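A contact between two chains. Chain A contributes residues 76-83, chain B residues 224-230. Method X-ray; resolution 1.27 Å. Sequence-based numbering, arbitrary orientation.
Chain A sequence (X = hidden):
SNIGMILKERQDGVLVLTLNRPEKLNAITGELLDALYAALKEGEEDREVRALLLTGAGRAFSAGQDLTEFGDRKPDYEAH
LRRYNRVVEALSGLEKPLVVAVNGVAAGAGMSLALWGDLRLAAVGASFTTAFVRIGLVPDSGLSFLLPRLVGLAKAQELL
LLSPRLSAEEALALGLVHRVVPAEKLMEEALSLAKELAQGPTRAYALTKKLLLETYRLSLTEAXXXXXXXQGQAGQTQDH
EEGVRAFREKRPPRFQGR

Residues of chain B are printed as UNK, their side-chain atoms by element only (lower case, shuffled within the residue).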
ATOM      1  N   ASP A  76      13.075  30.092   1.171  1.00 22.23           N
ATOM      2  CA  ASP A  76      12.170  29.726   2.268  1.00 19.35           C
ATOM      3  C   ASP A  76      11.109  28.821   1.653  1.00 16.42           C
ATOM      4  O   ASP A  76       9.949  29.245   1.415  1.00 18.30           O
ATOM      5  CB  ASP A  76      11.603  30.973   2.906  1.00 21.45           C
ATOM      6  CG  ASP A  76      10.759  30.748   4.152  1.00 20.09           C
ATOM      7  OD1 ASP A  76      10.446  29.617   4.479  1.00 19.94           O
ATOM      8  OD2 ASP A  76      10.467  31.757   4.797  1.00 27.89           O
ATOM      9  N   TYR A  77      11.440  27.562   1.450  1.00 15.54           N
ATOM     10  CA  TYR A  77      10.466  26.655   0.827  1.00 13.68           C
ATOM     11  C   TYR A  77       9.308  26.325   1.764  1.00 12.26           C
ATOM     12  O   TYR A  77       8.231  25.982   1.279  1.00 13.21           O
ATOM     13  CB  TYR A  77      11.139  25.415   0.288  1.00 15.15           C
ATOM     14  CG  TYR A  77      12.056  25.770  -0.852  1.00 19.04           C
ATOM     15  CD1 TYR A  77      11.849  26.865  -1.688  1.00 22.36           C
ATOM     16  CD2 TYR A  77      13.213  25.090  -1.024  1.00 17.14           C
ATOM     17  CE1 TYR A  77      12.732  27.137  -2.714  1.00 23.27           C
ATOM     18  CE2 TYR A  77      14.078  25.292  -2.069  1.00 24.05           C
ATOM     19  CZ  TYR A  77      13.849  26.353  -2.876  1.00 25.11           C
ATOM     20  OH  TYR A  77      14.735  26.627  -3.859  1.00 27.99           O
ATOM     21  N   GLU A  78       9.534  26.372   3.087  1.00 12.03           N
ATOM     22  CA  GLU A  78       8.401  26.138   3.994  1.00 11.83           C
ATOM     23  C   GLU A  78       7.320  27.178   3.724  1.00 13.28           C
ATOM     24  O   GLU A  78       6.139  26.824   3.586  1.00 12.73           O
ATOM     25  CB  GLU A  78       8.806  26.045   5.466  1.00 13.03           C
ATOM     26  CG  GLU A  78       7.622  25.814   6.382  1.00 14.36           C
ATOM     27  CD  GLU A  78       7.943  25.734   7.856  1.00 17.45           C
ATOM     28  OE1 GLU A  78       9.103  25.548   8.211  1.00 19.66           O
ATOM     29  OE2 GLU A  78       6.935  25.800   8.645  1.00 21.40           O
ATOM     30  N   ALA A  79       7.700  28.449   3.661  1.00 13.70           N
ATOM     31  CA  ALA A  79       6.664  29.479   3.437  1.00 14.55           C
ATOM     32  C   ALA A  79       6.027  29.332   2.042  1.00 14.01           C
ATOM     33  O   ALA A  79       4.805  29.478   1.890  1.00 13.96           O
ATOM     34  CB  ALA A  79       7.275  30.850   3.592  1.00 16.00           C
ATOM     35  N   HIS A  80       6.825  29.004   1.052  1.00 13.42           N
ATOM     36  CA  HIS A  80       6.315  28.880  -0.327  1.00 13.08           C
ATOM     37  C   HIS A  80       5.285  27.724  -0.370  1.00 12.07           C
ATOM     38  O   HIS A  80       4.190  27.910  -0.924  1.00 12.97           O
ATOM     39  CB  HIS A  80       7.510  28.622  -1.250  1.00 16.34           C
ATOM     40  CG  HIS A  80       7.100  28.651  -2.667  1.00 18.83           C
ATOM     41  ND1 HIS A  80       6.833  29.855  -3.307  1.00 20.34           N
ATOM     42  CD2 HIS A  80       6.892  27.662  -3.564  1.00 23.82           C
ATOM     43  CE1 HIS A  80       6.500  29.592  -4.561  1.00 19.84           C
ATOM     44  NE2 HIS A  80       6.487  28.273  -4.742  1.00 20.08           N
ATOM     45  N   LEU A  81       5.649  26.579   0.157  1.00 12.45           N
ATOM     46  CA  LEU A  81       4.740  25.419   0.131  1.00 11.32           C
ATOM     47  C   LEU A  81       3.541  25.629   1.028  1.00 11.73           C
ATOM     48  O   LEU A  81       2.428  25.271   0.626  1.00 12.55           O
ATOM     49  CB  LEU A  81       5.516  24.130   0.436  1.00 12.35           C
ATOM     50  CG  LEU A  81       6.467  23.667  -0.679  1.00 12.75           C
ATOM     51  CD1 LEU A  81       7.367  22.564  -0.126  1.00 12.60           C
ATOM     52  CD2 LEU A  81       5.738  23.186  -1.925  1.00 12.99           C
ATOM     53  N   ARG A  82       3.706  26.295   2.170  1.00 12.96           N
ATOM     54  CA  ARG A  82       2.517  26.552   2.984  1.00 14.59           C
ATOM     55  C   ARG A  82       1.543  27.409   2.193  1.00 13.69           C
ATOM     56  O   ARG A  82       0.321  27.219   2.303  1.00 15.99           O
ATOM     57  CB  ARG A  82       2.861  27.210   4.331  1.00 14.94           C
ATOM     58  CG  ARG A  82       3.397  26.190   5.318  1.00 17.16           C
ATOM     59  CD  ARG A  82       3.605  26.841   6.698  1.00 20.05           C
ATOM     60  NE  ARG A  82       4.194  25.935   7.664  1.00 22.40           N
ATOM     61  CZ  ARG A  82       3.571  24.919   8.287  1.00 20.63           C
ATOM     62  NH1 ARG A  82       2.290  24.688   8.054  1.00 23.76           N
ATOM     63  NH2 ARG A  82       4.252  24.143   9.136  1.00 20.89           N
ATOM     64  N   ARG A  83       2.046  28.378   1.443  1.00 13.76           N
ATOM     65  CA  ARG A  83       1.160  29.242   0.625  1.00 13.42           C
ATOM     66  C   ARG A  83       0.498  28.432  -0.482  1.00 12.81           C
ATOM     67  O   ARG A  83      -0.709  28.622  -0.688  1.00 14.70           O
ATOM     68  CB  ARG A  83       1.964  30.408   0.083  1.00 13.39           C
ATOM     69  CG  ARG A  83       1.200  31.263  -0.892  1.00 15.15           C
ATOM     70  CD  ARG A  83      -0.106  31.819  -0.378  1.00 15.22           C
ATOM     71  NE  ARG A  83      -0.799  32.528  -1.456  1.00 14.60           N
ATOM     72  CZ  ARG A  83      -1.476  31.945  -2.458  1.00 15.63           C
ATOM     73  NH1 ARG A  83      -1.712  30.644  -2.499  1.00 14.92           N
ATOM     74  NH2 ARG A  83      -2.009  32.710  -3.366  1.00 15.88           N
TER
ATOM     75  N   UNK B 224       1.237  17.353   3.626  1.00 10.98           N
ATOM     76  CA  UNK B 224       1.626  18.602   2.979  1.00 10.65           C
ATOM     77  C   UNK B 224       2.415  19.489   3.933  1.00 10.73           C
ATOM     78  O   UNK B 224       3.377  20.144   3.535  1.00 11.07           O
ATOM     79  c   UNK B 224       0.410  19.296   2.397  1.00 11.33           C
ATOM     80  c   UNK B 224      -1.559  19.312   0.854  1.00 13.66           C
ATOM     81  c   UNK B 224       0.704  18.471   0.012  1.00 13.35           C
ATOM     82  c   UNK B 224      -0.243  18.609   1.203  1.00 11.48           C
ATOM     83  N   UNK B 225       1.958  19.629   5.174  1.00 10.88           N
ATOM     84  CA  UNK B 225       2.648  20.447   6.180  1.00 10.87           C
ATOM     85  C   UNK B 225       4.045  19.898   6.444  1.00 10.64           C
ATOM     86  O   UNK B 225       5.008  20.647   6.552  1.00 12.03           O
ATOM     87  c   UNK B 225       1.826  20.513   7.433  1.00 11.53           C
ATOM     88  N   UNK B 226       4.188  18.591   6.500  1.00 10.58           N
ATOM     89  CA  UNK B 226       5.503  17.973   6.789  1.00 11.13           C
ATOM     90  C   UNK B 226       6.420  18.149   5.578  1.00 10.33           C
ATOM     91  O   UNK B 226       7.609  18.458   5.760  1.00 10.99           O
ATOM     92  c   UNK B 226       7.267  16.446   8.756  1.00 14.34           C
ATOM     93  c   UNK B 226       6.647  15.779   7.554  1.00 11.84           C
ATOM     94  c   UNK B 226       5.356  16.496   7.150  1.00 11.24           C
ATOM     95  c   UNK B 226       6.359  14.318   7.806  1.00 14.81           C
ATOM     96  N   UNK B 227       5.872  17.976   4.369  1.00 11.18           N
ATOM     97  CA  UNK B 227       6.644  18.291   3.158  1.00 10.61           C
ATOM     98  C   UNK B 227       7.165  19.727   3.202  1.00 10.45           C
ATOM     99  O   UNK B 227       8.329  19.999   2.875  1.00 11.79           O
ATOM    100  c   UNK B 227       5.811  18.047   1.914  1.00 10.92           C
ATOM    101  o   UNK B 227       4.073  17.389  -0.131  1.00 12.63           O
ATOM    102  c   UNK B 227       5.574  16.606   1.528  1.00 11.17           C
ATOM    103  c   UNK B 227       4.662  16.371   0.327  1.00 11.43           C
ATOM    104  o   UNK B 227       4.503  15.206  -0.138  1.00 13.01           O
ATOM    105  N   UNK B 228       6.319  20.652   3.606  1.00 10.23           N
ATOM    106  CA  UNK B 228       6.733  22.076   3.671  1.00 10.56           C
ATOM    107  C   UNK B 228       7.894  22.232   4.664  1.00 11.09           C
ATOM    108  O   UNK B 228       8.868  22.907   4.363  1.00 11.93           O
ATOM    109  c   UNK B 228       5.547  22.957   4.023  1.00 11.12           C
ATOM    110  N   UNK B 229       7.756  21.671   5.859  1.00 11.44           N
ATOM    111  CA  UNK B 229       8.812  21.816   6.867  1.00 11.33           C
ATOM    112  C   UNK B 229      10.103  21.205   6.364  1.00 10.97           C
ATOM    113  O   UNK B 229      11.175  21.830   6.451  1.00 11.35           O
ATOM    114  c   UNK B 229       8.367  21.187   8.201  1.00 12.82           C
ATOM    115  c   UNK B 229       9.498  21.114   9.216  1.00 14.26           C
ATOM    116  c   UNK B 229       7.191  21.926   8.807  1.00 14.32           C
ATOM    117  N   UNK B 230      10.068  19.974   5.839  1.00 10.56           N
ATOM    118  CA  UNK B 230      11.323  19.300   5.469  1.00 10.61           C
ATOM    119  C   UNK B 230      11.903  19.913   4.207  1.00 10.99           C
ATOM    120  O   UNK B 230      13.115  19.969   4.090  1.00 11.69           O
ATOM    121  c   UNK B 230      10.512  15.608   6.529  1.00 14.74           C
ATOM    122  c   UNK B 230      11.066  17.799   5.381  1.00 11.32           C
ATOM    123  c   UNK B 230      11.434  17.469   7.898  1.00 15.37           C
ATOM    124  c   UNK B 230      10.579  17.113   6.682  1.00 12.52           C
TER
HETATM  125  O   HOH W   1      11.431  24.274   7.669  1.00 17.32           O

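Position 224 opens the stretch with four side-chain carbons, forked at the second, and no heteroatom; they stay out of contact with the chain A stretch. That pattern is leucine, and Leu B224 is buried but takes no part in the contact.

At 225 a single carbon, CB, follows CA and lies 4.2 Å from NH1 of Arg A82, close enough for the guanidinium to rest near a methyl that offers it nothing polar. The residue is alanine, Ala B225.

Position 226 again carries four carbons forked at the second. Its CA-to-CB bond points away from the chain A stretch, and the side chain makes no contact with that stretch: Leu B226, a leucine turned off this contact.

Position 227 has three carbons in a row, the third bearing two oxygens. Both carboxylate oxygens are hydrogen-bonded elsewhere in the structure; toward chain A the residue presents its backbone, with O 4.1 Å from CD1 of Leu A81. It is glutamate, Glu B227.

Position 228 has one carbon, and much surrounds it. This CB sits 3.8 Å from CB of Leu A81, 4.1 Å from CG of Arg A82 and 4.2 Å from CG of Glu A78. It is alanine, and Ala B228 has more area covered than any other residue here.

Position 229 shows one carbon carrying two more, branched at CB. One of the two outer carbons nears both NH2 of Arg A82 and OE2 of Glu A78. This is valine, and CG2 of Val B229 is that carbon, 3.7 Å from NH2 of Arg A82 and 3.9 Å from OE2 of Glu A78.

Position 230 repeats the four-carbon fork, its CA-to-CB bond pointing away and its side chain free of contact. Leu B230 is buried without touching the chain A stretch.

The two helices run nearly antiparallel, at 155°, and their axes close to 7.7 Å. Small Ala B228 stands at the near point, where its CA is 4.4 Å from CA of Glu A78, and its O meets CA of Glu A78 at 3.3 Å in a CA-H...O contact. No direct hydrogen bond crosses between the stretches. Instead, Glu A78 and Arg A82 pair their charges within chain A: NE of Arg A82 reaches OE2 of Glu A78 at 2.9 Å in a salt bridge one helical turn long, whose arginine end lies against Ala B225 and Val B229. One water completes the link, its O donating to OE1 of Glu A78 and to O of Val B229, 2.7 Å from each. The rule to read is close packing at alanine, with the charges of Glu A78 and Arg A82 settled within one helix and a water joining the two helices.

Chain B, residues 224-230: LALEAVL
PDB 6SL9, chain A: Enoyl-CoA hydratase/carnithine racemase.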